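Local coordinates for hypothetical UPF0334 kinase-like protein AQ_1292 (Aquifex aeolicus, PDB 1YE8) that hydrolyses nucleoside triphosphates, among them ATP, GTP, CTP, TTP and UTP, to the diphosphate and phosphate, and lacks kinase activity, at residues A[1-6]-A[156-161]. Numbering follows the deposited sequence.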
HETATM    1  N   MSE A   1       1.933  -9.537 -12.195  1.00 17.46           N
HETATM    2  CA  MSE A   1       0.956 -10.023 -11.173  1.00 17.10           C
HETATM    3  C   MSE A   1       0.629  -8.860 -10.227  1.00 16.19           C
HETATM    4  O   MSE A   1       1.541  -8.257  -9.659  1.00 15.82           O
HETATM    5  CB  MSE A   1       1.565 -11.216 -10.421  1.00 18.91           C
HETATM    6  CG  MSE A   1       0.781 -11.718  -9.225  1.00 22.23           C
HETATM    7 SE   MSE A   1      -0.792 -12.703  -9.756  1.00 28.76          SE
HETATM    8  CE  MSE A   1      -0.023 -14.046 -10.932  1.00 24.01           C
ATOM      9  N   LYS A   2      -0.653  -8.530 -10.090  1.00 14.20           N
ATOM     10  CA  LYS A   2      -1.098  -7.458  -9.174  1.00 13.19           C
ATOM     11  C   LYS A   2      -1.963  -8.116  -8.116  1.00 12.36           C
ATOM     12  O   LYS A   2      -2.993  -8.713  -8.452  1.00 13.16           O
ATOM     13  CB  LYS A   2      -1.943  -6.382  -9.890  1.00 14.37           C
ATOM     14  CG  LYS A   2      -1.344  -5.694 -11.128  1.00 15.89           C
ATOM     15  CD  LYS A   2      -0.183  -4.792 -10.744  1.00 16.07           C
ATOM     16  CE  LYS A   2       0.393  -3.961 -11.887  1.00 16.00           C
ATOM     17  NZ  LYS A   2       0.803  -4.777 -13.057  1.00 16.55           N
ATOM     18  N   ILE A   3      -1.538  -8.049  -6.858  1.00 11.20           N
ATOM     19  CA  ILE A   3      -2.321  -8.584  -5.739  1.00 11.37           C
ATOM     20  C   ILE A   3      -2.933  -7.397  -5.010  1.00 10.29           C
ATOM     21  O   ILE A   3      -2.184  -6.541  -4.495  1.00 10.90           O
ATOM     22  CB  ILE A   3      -1.406  -9.359  -4.732  1.00 12.49           C
ATOM     23  CG1 ILE A   3      -0.537 -10.423  -5.425  1.00 14.76           C
ATOM     24  CG2 ILE A   3      -2.250  -9.949  -3.603  1.00 14.03           C
ATOM     25  CD1 ILE A   3      -1.326 -11.571  -6.010  1.00 15.98           C
ATOM     26  N   ILE A   4      -4.267  -7.335  -4.974  1.00  9.76           N
ATOM     27  CA  ILE A   4      -4.977  -6.243  -4.311  1.00 10.26           C
ATOM     28  C   ILE A   4      -5.674  -6.825  -3.098  1.00 10.11           C
ATOM     29  O   ILE A   4      -6.562  -7.677  -3.222  1.00 10.31           O
ATOM     30  CB  ILE A   4      -6.001  -5.591  -5.261  1.00 10.60           C
ATOM     31  CG1 ILE A   4      -5.307  -5.081  -6.523  1.00 12.10           C
ATOM     32  CG2 ILE A   4      -6.725  -4.449  -4.533  1.00 11.13           C
ATOM     33  CD1 ILE A   4      -6.205  -4.479  -7.544  1.00 15.75           C
ATOM     34  N   ILE A   5      -5.287  -6.347  -1.918  1.00  9.83           N
ATOM     35  CA  ILE A   5      -5.839  -6.825  -0.650  1.00 10.03           C
ATOM     36  C   ILE A   5      -6.771  -5.764  -0.089  1.00  9.48           C
ATOM     37  O   ILE A   5      -6.397  -4.603   0.087  1.00  9.53           O
ATOM     38  CB  ILE A   5      -4.708  -7.128   0.358  1.00  9.74           C
ATOM     39  CG1 ILE A   5      -3.753  -8.191  -0.190  1.00 10.64           C
ATOM     40  CG2 ILE A   5      -5.306  -7.560   1.717  1.00 11.76           C
ATOM     41  CD1 ILE A   5      -2.392  -8.201   0.486  1.00 10.37           C
ATOM     42  N   THR A   6      -8.005  -6.165   0.182  1.00  9.58           N
ATOM     43  CA  THR A   6      -8.991  -5.264   0.750  1.00 10.42           C
ATOM     44  C   THR A   6      -9.630  -5.908   1.973  1.00 11.15           C
ATOM     45  O   THR A   6      -9.347  -7.066   2.279  1.00 13.35           O
ATOM     46  CB  THR A   6      -9.993  -4.850  -0.365  1.00 10.63           C
ATOM     47  OG1 THR A   6     -10.803  -3.752   0.074  1.00 11.12           O
ATOM     48  CG2 THR A   6     -10.979  -5.990  -0.770  1.00 11.32           C
ATOM     49  N   VAL A 156      -5.530  -9.855  -8.936  1.00 13.05           N
ATOM     50  CA  VAL A 156      -6.009 -10.811  -7.956  1.00 13.11           C
ATOM     51  C   VAL A 156      -6.606  -9.963  -6.841  1.00 12.87           C
ATOM     52  O   VAL A 156      -5.899  -9.169  -6.237  1.00 14.52           O
ATOM     53  CB  VAL A 156      -4.841 -11.670  -7.426  1.00 13.29           C
ATOM     54  CG1 VAL A 156      -5.294 -12.598  -6.289  1.00 15.98           C
ATOM     55  CG2 VAL A 156      -4.200 -12.456  -8.567  1.00 14.90           C
ATOM     56  N   LEU A 157      -7.907 -10.094  -6.599  1.00 12.47           N
ATOM     57  CA  LEU A 157      -8.573  -9.289  -5.569  1.00 12.68           C
ATOM     58  C   LEU A 157      -8.913 -10.204  -4.399  1.00 12.49           C
ATOM     59  O   LEU A 157      -9.657 -11.186  -4.549  1.00 13.48           O
ATOM     60  CB  LEU A 157      -9.831  -8.604  -6.138  1.00 12.72           C
ATOM     61  CG  LEU A 157     -10.630  -7.759  -5.128  1.00 13.07           C
ATOM     62  CD1 LEU A 157      -9.863  -6.529  -4.603  1.00 12.84           C
ATOM     63  CD2 LEU A 157     -11.953  -7.301  -5.745  1.00 14.54           C
ATOM     64  N   ILE A 158      -8.351  -9.894  -3.234  1.00 12.27           N
ATOM     65  CA  ILE A 158      -8.541 -10.711  -2.038  1.00 13.03           C
ATOM     66  C   ILE A 158      -9.230  -9.902  -0.962  1.00 12.72           C
ATOM     67  O   ILE A 158      -8.747  -8.837  -0.567  1.00 13.57           O
ATOM     68  CB  ILE A 158      -7.192 -11.253  -1.537  1.00 14.32           C
ATOM     69  CG1 ILE A 158      -6.718 -12.363  -2.485  1.00 16.43           C
ATOM     70  CG2 ILE A 158      -7.302 -11.813  -0.098  1.00 15.96           C
ATOM     71  CD1 ILE A 158      -5.241 -12.598  -2.464  1.00 19.14           C
ATOM     72  N   GLU A 159     -10.383 -10.394  -0.503  1.00 12.50           N
ATOM     73  CA  GLU A 159     -11.081  -9.793   0.629  1.00 12.96           C
ATOM     74  C   GLU A 159     -10.613 -10.488   1.878  1.00 12.71           C
ATOM     75  O   GLU A 159     -10.988 -11.645   2.151  1.00 12.87           O
ATOM     76  CB  GLU A 159     -12.608  -9.867   0.466  1.00 13.19           C
ATOM     77  CG  GLU A 159     -13.354  -9.114   1.571  1.00 13.48           C
ATOM     78  CD  GLU A 159     -14.782  -8.721   1.222  1.00 12.75           C
ATOM     79  OE1 GLU A 159     -15.235  -8.873   0.075  1.00 13.05           O
ATOM     80  OE2 GLU A 159     -15.460  -8.189   2.120  1.00 13.18           O
ATOM     81  N   LEU A 160      -9.768  -9.801   2.635  1.00 12.58           N
ATOM     82  CA  LEU A 160      -9.151 -10.359   3.839  1.00 12.50           C
ATOM     83  C   LEU A 160     -10.165 -10.337   4.966  1.00 12.42           C
ATOM     84  O   LEU A 160     -10.803  -9.304   5.203  1.00 12.53           O
ATOM     85  CB  LEU A 160      -7.924  -9.526   4.217  1.00 13.17           C
ATOM     86  CG  LEU A 160      -7.049 -10.127   5.316  1.00 13.39           C
ATOM     87  CD1 LEU A 160      -6.453 -11.463   4.868  1.00 15.04           C
ATOM     88  CD2 LEU A 160      -5.945  -9.160   5.709  1.00 14.01           C
ATOM     89  N   THR A 161     -10.304 -11.468   5.658  1.00 12.66           N
ATOM     90  CA  THR A 161     -11.279 -11.603   6.753  1.00 13.69           C
ATOM     91  C   THR A 161     -10.654 -12.320   7.944  1.00 14.35           C
ATOM     92  O   THR A 161      -9.594 -12.929   7.811  1.00 14.35           O
ATOM     93  CB  THR A 161     -12.504 -12.423   6.308  1.00 13.71           C
ATOM     94  OG1 THR A 161     -12.088 -13.774   6.057  1.00 14.62           O
ATOM     95  CG2 THR A 161     -13.077 -11.933   4.974  1.00 14.12           C
TER
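The peptide planes of strands 2-6 and 156-159 pair in parallel with a 20° twist, with Ile3, Ile5, Val156 and Ile158 on one face, Ile4, Thr6, Leu157 and Glu159 on the other, and hydrogen bonds along the shared edge. Strand 2-6 turns its carbonyls and amides at Lys2, Ile4 and Thr6 to this edge: Lys2 O takes Val156 N at 2.8 Å, Ile4 N gives to Val156 O, Ile4 O takes Ile158 N, and Thr6 N reaches Ile158 O at 2.9 Å, all nearly straight. A fifth bond joins Leu160 N to Thr6 O at 2.8 Å. On the first face Ile3 and Val156 lie side by side; the bend at chi2 (-67°) curls Ile3 CD1 back to within 3.8 Å of Val156 CB. The bent selenomethionine Met1 brings SE to 3.6 Å from Val156 CG2. Helix 168-175 packs on Ile158 and Leu160, and helix 13-24 on Ile5 and Leu160. On the opposite face Leu157 CD1 leans back over strand 2-6, 3.8 Å from Ile4 CG2 and 4.0 Å from Thr6 CG2. Thr6 turns this methyl toward Leu157, while its OG1, anti to the backbone N (chi1 -168°), bonds to Ile137 O. Strand 156-159 thus closes one border of the five-stranded parallel sheet, beside a strand whose other edge pairs with 132-136. Strand 2-6 runs straight into Gly7-Thr14, the inferred ATP-binding Walker A segment, a layout characteristic of the first strand and P-loop of RecA-like P-loop NTPases.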